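Local atomic coordinates of serine protease pet (Escherichia coli, PDB entry 4OM9), a protein that acts as a secreted serine protease toxin of enteroaggregative strains, probably cleaving the cytoskeletal protein alpha-fodrin in host cells. Residues 11-19 against 167-175; 52-61 against 78-86. One frame throughout, in Å; residues are numbered along the deposited sequence.

Contact 1. Residues 11-19 against 167-175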
loop_
_atom_site.group_PDB
_atom_site.type_symbol
_atom_site.label_atom_id
_atom_site.label_comp_id
_atom_site.label_asym_id
_atom_site.label_seq_id
_atom_site.Cartn_x
_atom_site.Cartn_y
_atom_site.Cartn_z
ATOM N N ARG A 11 13.263 8.614 -19.421
ATOM C CA ARG A 11 12.713 7.482 -18.687
ATOM C C ARG A 11 11.214 7.338 -18.963
ATOM O O ARG A 11 10.625 6.253 -18.792
ATOM C CB ARG A 11 12.995 7.668 -17.189
ATOM C CG ARG A 11 12.230 6.771 -16.249
ATOM C CD ARG A 11 12.692 6.986 -14.825
ATOM N NE ARG A 11 11.657 7.608 -14.013
ATOM C CZ ARG A 11 11.726 7.726 -12.690
ATOM N NH1 ARG A 11 12.779 7.256 -12.038
ATOM N NH2 ARG A 11 10.739 8.297 -12.016
ATOM N N ASP A 12 10.605 8.431 -19.422
ATOM C CA ASP A 12 9.173 8.432 -19.696
ATOM C C ASP A 12 8.771 7.482 -20.836
ATOM O O ASP A 12 7.753 6.789 -20.742
ATOM C CB ASP A 12 8.700 9.852 -20.010
ATOM C CG ASP A 12 8.729 10.755 -18.791
ATOM O OD1 ASP A 12 8.657 10.219 -17.663
ATOM O OD2 ASP A 12 8.802 11.997 -18.955
ATOM N N TYR A 13 9.559 7.455 -21.909
ATOM C CA TYR A 13 9.284 6.540 -23.004
ATOM C C TYR A 13 9.393 5.091 -22.551
ATOM O O TYR A 13 8.638 4.236 -22.998
ATOM C CB TYR A 13 10.236 6.786 -24.176
ATOM C CG TYR A 13 10.070 8.121 -24.863
ATOM C CD1 TYR A 13 9.143 8.284 -25.890
ATOM C CD2 TYR A 13 10.845 9.220 -24.493
ATOM C CE1 TYR A 13 8.985 9.511 -26.534
ATOM C CE2 TYR A 13 10.695 10.449 -25.119
ATOM C CZ TYR A 13 9.767 10.588 -26.147
ATOM O OH TYR A 13 9.614 11.806 -26.776
ATOM N N LEU A 14 10.343 4.833 -21.665
ATOM C CA LEU A 14 10.609 3.496 -21.133
ATOM C C LEU A 14 9.526 3.048 -20.165
ATOM O O LEU A 14 9.079 1.906 -20.212
ATOM C CB LEU A 14 11.955 3.483 -20.432
ATOM C CG LEU A 14 13.232 3.243 -21.233
ATOM C CD1 LEU A 14 13.162 3.811 -22.602
ATOM C CD2 LEU A 14 14.419 3.817 -20.507
ATOM N N ASP A 15 9.114 3.958 -19.281
ATOM C CA ASP A 15 8.052 3.673 -18.314
ATOM C C ASP A 15 6.788 3.217 -19.042
ATOM O O ASP A 15 6.114 2.281 -18.606
ATOM C CB ASP A 15 7.727 4.907 -17.448
ATOM C CG ASP A 15 8.515 4.955 -16.132
ATOM O OD1 ASP A 15 9.217 3.988 -15.795
ATOM O OD2 ASP A 15 8.425 5.998 -15.426
ATOM N N LEU A 16 6.474 3.888 -20.147
ATOM C CA LEU A 16 5.263 3.589 -20.897
ATOM C C LEU A 16 5.345 2.206 -21.537
ATOM O O LEU A 16 4.378 1.455 -21.502
ATOM C CB LEU A 16 5.007 4.650 -21.971
ATOM C CG LEU A 16 3.822 4.457 -22.920
ATOM C CD1 LEU A 16 2.527 4.173 -22.181
ATOM C CD2 LEU A 16 3.661 5.684 -23.802
ATOM N N ALA A 17 6.494 1.884 -22.124
ATOM C CA ALA A 17 6.632 0.628 -22.856
ATOM C C ALA A 17 6.638 -0.536 -21.882
ATOM O O ALA A 17 6.211 -1.625 -22.217
ATOM C CB ALA A 17 7.908 0.611 -23.705
ATOM N N GLN A 18 7.099 -0.297 -20.660
ATOM C CA GLN A 18 7.327 -1.398 -19.748
ATOM C C GLN A 18 6.276 -1.402 -18.652
ATOM O O GLN A 18 6.402 -2.127 -17.659
ATOM C CB GLN A 18 8.756 -1.308 -19.197
ATOM C CG GLN A 18 9.783 -1.272 -20.346
ATOM C CD GLN A 18 11.188 -1.004 -19.884
ATOM O OE1 GLN A 18 11.584 -1.411 -18.784
ATOM N NE2 GLN A 18 11.967 -0.319 -20.724
ATOM N N ASN A 19 5.225 -0.601 -18.863
ATOM C CA ASN A 19 4.118 -0.497 -17.912
ATOM C C ASN A 19 4.603 -0.216 -16.477
ATOM O O ASN A 19 4.166 -0.847 -15.508
ATOM C CB ASN A 19 3.266 -1.768 -17.943
ATOM C CG ASN A 19 2.417 -1.873 -19.200
ATOM O OD1 ASN A 19 2.468 -2.876 -19.908
ATOM N ND2 ASN A 19 1.632 -0.848 -19.478
ATOM N N GLN A 167 18.040 -4.296 -26.447
ATOM C CA GLN A 167 18.061 -4.268 -24.973
ATOM C C GLN A 167 16.660 -4.185 -24.366
ATOM O O GLN A 167 15.907 -3.257 -24.639
ATOM C CB GLN A 167 18.888 -3.082 -24.463
ATOM C CG GLN A 167 20.362 -3.169 -24.789
ATOM C CD GLN A 167 20.995 -4.466 -24.289
ATOM O OE1 GLN A 167 21.072 -4.717 -23.076
ATOM N NE2 GLN A 167 21.445 -5.299 -25.228
ATOM N N ALA A 168 16.337 -5.148 -23.519
ATOM C CA ALA A 168 15.042 -5.211 -22.851
ATOM C C ALA A 168 14.825 -4.013 -21.920
ATOM O O ALA A 168 13.715 -3.459 -21.854
ATOM C CB ALA A 168 14.916 -6.551 -22.067
ATOM N N ASP A 169 15.874 -3.615 -21.196
ATOM C CA ASP A 169 15.796 -2.415 -20.354
ATOM C C ASP A 169 15.348 -1.182 -21.170
ATOM O O ASP A 169 14.653 -0.294 -20.674
ATOM C CB ASP A 169 17.147 -2.118 -19.704
ATOM C CG ASP A 169 17.608 -3.206 -18.749
ATOM O OD1 ASP A 169 16.765 -3.853 -18.095
ATOM O OD2 ASP A 169 18.837 -3.406 -18.659
ATOM N N LEU A 170 15.763 -1.124 -22.427
ATOM C CA LEU A 170 15.512 0.061 -23.245
ATOM C C LEU A 170 14.236 -0.040 -24.068
ATOM O O LEU A 170 13.990 0.780 -24.946
ATOM C CB LEU A 170 16.699 0.316 -24.160
ATOM C CG LEU A 170 17.972 0.611 -23.383
ATOM C CD1 LEU A 170 19.146 0.734 -24.331
ATOM C CD2 LEU A 170 17.772 1.906 -22.586
ATOM N N LEU A 171 13.428 -1.053 -23.799
ATOM C CA LEU A 171 12.143 -1.162 -24.470
ATOM C C LEU A 171 11.388 0.164 -24.359
ATOM O O LEU A 171 11.073 0.617 -23.263
ATOM C CB LEU A 171 11.315 -2.317 -23.888
ATOM C CG LEU A 171 10.080 -2.679 -24.713
ATOM C CD1 LEU A 171 10.449 -3.495 -25.977
ATOM C CD2 LEU A 171 9.059 -3.388 -23.863
ATOM N N SER A 172 11.101 0.785 -25.495
ATOM C CA SER A 172 10.535 2.139 -25.507
ATOM C C SER A 172 9.253 2.290 -26.357
ATOM O O SER A 172 9.059 1.599 -27.347
ATOM C CB SER A 172 11.597 3.133 -25.983
ATOM O OG SER A 172 12.022 2.842 -27.298
ATOM N N ALA A 173 8.385 3.216 -25.969
ATOM C CA ALA A 173 7.061 3.294 -26.556
ATOM C C ALA A 173 6.912 4.465 -27.513
ATOM O O ALA A 173 7.484 5.527 -27.294
ATOM C CB ALA A 173 6.035 3.397 -25.483
ATOM N N SER A 174 6.126 4.264 -28.565
ATOM C CA SER A 174 5.797 5.339 -29.501
ATOM C C SER A 174 4.313 5.572 -29.467
ATOM O O SER A 174 3.539 4.627 -29.341
ATOM C CB SER A 174 6.234 5.005 -30.918
ATOM O OG SER A 174 7.630 4.774 -30.979
ATOM N N LEU A 175 3.918 6.837 -29.537
ATOM C CA LEU A 175 2.517 7.195 -29.650
ATOM C C LEU A 175 2.314 7.736 -31.054
ATOM O O LEU A 175 3.161 8.489 -31.545
ATOM C CB LEU A 175 2.120 8.230 -28.607
ATOM C CG LEU A 175 0.764 8.907 -28.820
ATOM C CD1 LEU A 175 -0.328 7.985 -28.350
ATOM C CD2 LEU A 175 0.682 10.285 -28.110
HETATM O O HOH W 1 11.746 -4.782 -19.461
#
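Ala-17 and Ala-173 meet at the apolar centre, where small side chains let a helix lie directly on the start of a strand: their CB methyls are 3.8 Å apart, and the axes of 11-17 and 172-175 pass within 5.5 Å at 91°. Leu-16 covers the Ala-173 methyl beside them. With its CG anti to the backbone N (chi1 176°), it brings that branch carbon to 3.5 Å from Ala-173 CB. Leu-171 approaches Ala-17 from the other segment through CG and CD2, while Leu-14 rests CD1 on the CB of Ser-172.

Polar atoms border this patch. Ala-173 N donates to Tyr-13 O, 3.2 Å away and above the carbonyl plane; Ala-17 N, the helical donor, reaches the same oxygen from the opposite face. One carbonyl thus serves both helix and strand. The Tyr-13 ring turns its edge to Ala-173 O, which lies 3.5 Å from CD1, and its OH is bonded beyond the segments to Thr-200 N. Just past the helix end, Gln-18 extends its amide into the turn 168-171. Its NE2 holds Leu-171 O at 2.8 Å, almost straight and on a lone pair, and Asp-169 O at 2.7 Å, approached from above the carbonyl plane. Two acceptors on one nitrogen limit how far the amide can rotate.

Strand 143-151 backs the contact: Val-150 touches Ala-17 and Leu-171, Phe-148 touches Leu-16, and Gly-151 pairs with Ser-172, placing the N-terminal helix against the sheet.

Contact 2. Residues 52-61 against 78-86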
loop_
_atom_site.group_PDB
_atom_site.type_symbol
_atom_site.label_atom_id
_atom_site.label_comp_id
_atom_site.label_asym_id
_atom_site.label_seq_id
_atom_site.Cartn_x
_atom_site.Cartn_y
_atom_site.Cartn_z
ATOM N N SER A 52 2.704 -8.663 -23.908
ATOM C CA SER A 52 2.782 -9.654 -25.007
ATOM C C SER A 52 4.008 -9.443 -25.914
ATOM O O SER A 52 4.365 -10.318 -26.726
ATOM C CB SER A 52 1.510 -9.624 -25.848
ATOM O OG SER A 52 0.366 -9.782 -25.029
ATOM N N ALA A 53 4.661 -8.295 -25.765
ATOM C CA ALA A 53 5.885 -7.997 -26.506
ATOM C C ALA A 53 7.049 -8.875 -26.040
ATOM O O ALA A 53 7.192 -9.143 -24.846
ATOM C CB ALA A 53 6.259 -6.497 -26.363
ATOM N N THR A 54 7.864 -9.336 -26.989
ATOM C CA THR A 54 9.139 -9.952 -26.658
ATOM C C THR A 54 10.028 -8.957 -25.918
ATOM O O THR A 54 9.946 -7.758 -26.154
ATOM C CB THR A 54 9.886 -10.419 -27.919
ATOM O OG1 THR A 54 10.099 -9.291 -28.784
ATOM C CG2 THR A 54 9.084 -11.509 -28.691
ATOM N N ALA A 55 10.895 -9.468 -25.049
ATOM C CA ALA A 55 11.887 -8.665 -24.343
ATOM C C ALA A 55 12.600 -7.695 -25.270
ATOM O O ALA A 55 12.821 -6.536 -24.915
ATOM C CB ALA A 55 12.893 -9.557 -23.673
ATOM N N ASN A 56 12.951 -8.150 -26.467
ATOM C CA ASN A 56 13.692 -7.293 -27.375
ATOM C C ASN A 56 12.762 -6.475 -28.284
ATOM O O ASN A 56 13.218 -5.701 -29.118
ATOM C CB ASN A 56 14.683 -8.119 -28.201
ATOM C CG ASN A 56 14.026 -8.859 -29.331
ATOM O OD1 ASN A 56 12.788 -8.929 -29.430
ATOM N ND2 ASN A 56 14.858 -9.451 -30.203
ATOM N N GLY A 57 11.458 -6.692 -28.141
ATOM C CA GLY A 57 10.474 -5.930 -28.880
ATOM C C GLY A 57 10.181 -6.353 -30.314
ATOM O O GLY A 57 9.194 -5.888 -30.885
ATOM N N ALA A 58 10.979 -7.253 -30.891
ATOM C CA ALA A 58 10.851 -7.488 -32.317
ATOM C C ALA A 58 9.685 -8.420 -32.676
ATOM O O ALA A 58 9.346 -8.570 -33.851
ATOM C CB ALA A 58 12.151 -8.024 -32.878
ATOM N N ALA A 59 9.046 -9.019 -31.681
ATOM C CA ALA A 59 7.871 -9.830 -31.973
ATOM C C ALA A 59 6.853 -9.686 -30.865
ATOM O O ALA A 59 7.164 -9.157 -29.818
ATOM C CB ALA A 59 8.257 -11.341 -32.176
ATOM N N THR A 60 5.649 -10.188 -31.109
ATOM C CA THR A 60 4.541 -10.110 -30.175
ATOM C C THR A 60 3.826 -11.453 -29.997
ATOM O O THR A 60 3.338 -12.024 -30.979
ATOM C CB THR A 60 3.504 -9.090 -30.647
ATOM O OG1 THR A 60 4.138 -7.823 -30.807
ATOM C CG2 THR A 60 2.375 -8.975 -29.640
ATOM N N SER A 61 3.708 -11.909 -28.752
ATOM C CA SER A 61 2.998 -13.144 -28.463
ATOM C C SER A 61 1.520 -13.014 -28.778
ATOM O O SER A 61 0.906 -11.985 -28.521
ATOM C CB SER A 61 3.159 -13.568 -26.994
ATOM O OG SER A 61 2.179 -14.539 -26.657
ATOM N N SER A 78 18.546 -13.099 -36.016
ATOM C CA SER A 78 17.303 -13.589 -35.438
ATOM C C SER A 78 16.302 -12.452 -35.274
ATOM O O SER A 78 15.311 -12.382 -36.008
ATOM C CB SER A 78 17.541 -14.260 -34.091
ATOM O OG SER A 78 16.319 -14.389 -33.391
ATOM N N SER A 79 16.568 -11.575 -34.301
ATOM C CA SER A 79 15.646 -10.524 -33.868
ATOM C C SER A 79 14.318 -11.102 -33.384
ATOM O O SER A 79 13.793 -10.664 -32.359
ATOM C CB SER A 79 15.391 -9.508 -34.984
ATOM O OG SER A 79 14.499 -10.034 -35.951
ATOM N N ALA A 80 13.782 -12.078 -34.121
ATOM C CA ALA A 80 12.492 -12.681 -33.800
ATOM C C ALA A 80 12.498 -14.214 -33.846
ATOM O O ALA A 80 11.507 -14.829 -33.480
ATOM C CB ALA A 80 11.415 -12.137 -34.735
ATOM N N ASN A 81 13.593 -14.829 -34.282
ATOM C CA ASN A 81 13.703 -16.297 -34.240
ATOM C C ASN A 81 13.927 -16.823 -32.806
ATOM O O ASN A 81 13.619 -17.963 -32.507
ATOM C CB ASN A 81 14.837 -16.791 -35.163
ATOM C CG ASN A 81 14.430 -16.817 -36.650
ATOM O OD1 ASN A 81 14.318 -17.889 -37.254
ATOM N ND2 ASN A 81 14.202 -15.646 -37.231
ATOM N N TYR A 82 14.479 -15.983 -31.937
ATOM C CA TYR A 82 14.776 -16.345 -30.555
ATOM C C TYR A 82 14.055 -15.361 -29.642
ATOM O O TYR A 82 14.359 -14.175 -29.630
ATOM C CB TYR A 82 16.288 -16.326 -30.295
ATOM C CG TYR A 82 17.092 -17.124 -31.307
ATOM C CD1 TYR A 82 16.621 -18.330 -31.799
ATOM C CD2 TYR A 82 18.317 -16.661 -31.776
ATOM C CE1 TYR A 82 17.346 -19.063 -32.721
ATOM C CE2 TYR A 82 19.051 -17.384 -32.699
ATOM C CZ TYR A 82 18.563 -18.589 -33.169
ATOM O OH TYR A 82 19.280 -19.328 -34.090
ATOM N N GLN A 83 13.072 -15.850 -28.907
ATOM C CA GLN A 83 12.207 -14.966 -28.148
ATOM C C GLN A 83 12.311 -15.216 -26.658
ATOM O O GLN A 83 12.308 -16.368 -26.194
ATOM C CB GLN A 83 10.761 -15.117 -28.616
ATOM C CG GLN A 83 10.641 -14.915 -30.101
ATOM C CD GLN A 83 9.218 -14.827 -30.578
ATOM O OE1 GLN A 83 8.275 -14.892 -29.783
ATOM N NE2 GLN A 83 9.047 -14.690 -31.892
ATOM N N THR A 84 12.411 -14.124 -25.916
ATOM C CA THR A 84 12.441 -14.173 -24.472
ATOM C C THR A 84 11.210 -13.503 -23.890
ATOM O O THR A 84 10.897 -12.358 -24.229
ATOM C CB THR A 84 13.685 -13.485 -23.914
ATOM O OG1 THR A 84 14.839 -14.246 -24.254
ATOM C CG2 THR A 84 13.596 -13.357 -22.390
ATOM N N TYR A 85 10.502 -14.236 -23.036
ATOM C CA TYR A 85 9.488 -13.643 -22.186
ATOM C C TYR A 85 9.832 -14.036 -20.751
ATOM O O TYR A 85 10.035 -15.234 -20.465
ATOM C CB TYR A 85 8.085 -14.113 -22.552
ATOM C CG TYR A 85 7.691 -13.971 -24.012
ATOM C CD1 TYR A 85 8.057 -14.931 -24.949
ATOM C CD2 TYR A 85 6.919 -12.896 -24.449
ATOM C CE1 TYR A 85 7.678 -14.819 -26.280
ATOM C CE2 TYR A 85 6.540 -12.777 -25.779
ATOM C CZ TYR A 85 6.924 -13.748 -26.690
ATOM O OH TYR A 85 6.548 -13.645 -28.021
ATOM N N GLY A 86 9.910 -13.042 -19.865
ATOM C CA GLY A 86 10.380 -13.266 -18.507
ATOM C C GLY A 86 11.694 -14.016 -18.482
ATOM O O GLY A 86 12.644 -13.628 -19.155
HETATM O O HOH W 2 12.849 -11.226 -27.240
HETATM O O HOH W 3 12.555 -11.977 -29.776
#
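An Asx turn presents the side chain that joins the two segments: Asn-56 OD1 accepts from Ala-58 N at 2.9 Å, while ND2 donates to Ser-79 O at 2.7 Å. The turn's loop, which leads into strand 60-63, closes over strand 82-85. These are the outermost strands of a five-stranded antiparallel sheet, and the loop, not strand pairing, brings its two edges together, consistent with the curled sheet of a chymotrypsin-like (clan PA) barrel. The Asn-56 bond is nearly straight, and Ser-79 O lies in the amide plane. Alongside, the Ala-58 methyl sits close to that same oxygen.

Farther along, Ala-55 N donates to Thr-84 O at 3.0 Å, nearly end-on to the carbonyl, and a water bridges Asn-56 N and Thr-84 N, accepting from both. To one side of these bonds lies the methyl of Thr-54. CG2 is anti to the carbonyl carbon, a rotation that points it across Gln-83 and Tyr-85, 3.4 Å from Tyr-85 OH. That leaves OG1 to receive Ala-59 N. Tyr-85 has Ser-52 O at its ring edge, 3.4 Å from CE2.

The Gln-83 amide is held by Tyr-85 OH, which donates to OE1, and by Ala-80 O, which accepts from NE2 in plane and on a lone pair, with a weak further bond from NE2 to Gln-105 OE1. Bonds at both ends restrict the amide's rotation and leave it positioned for the Ala-59 methyl to pack against NE2.

Both contacts are largely buried, and each exploits amide side chains that grip backbone carbonyls, but they hold different elements. Contact 1 joins the N-terminal helix to the sheet containing strand 172-185; contact 2 links edge elements of the other antiparallel sheet of the protease domain, and is nested inside the chain loop closed by contact 1. The helix face supplies contact 1 with an aliphatic centre and a polar margin, whereas contact 2 mixes methyls with a chain of polar groups throughout. Their centres are about 15 Å apart, yet they touch: Leu-171 CD1 packs 3.8 Å from Gly-57 CA, so one leucine joins both.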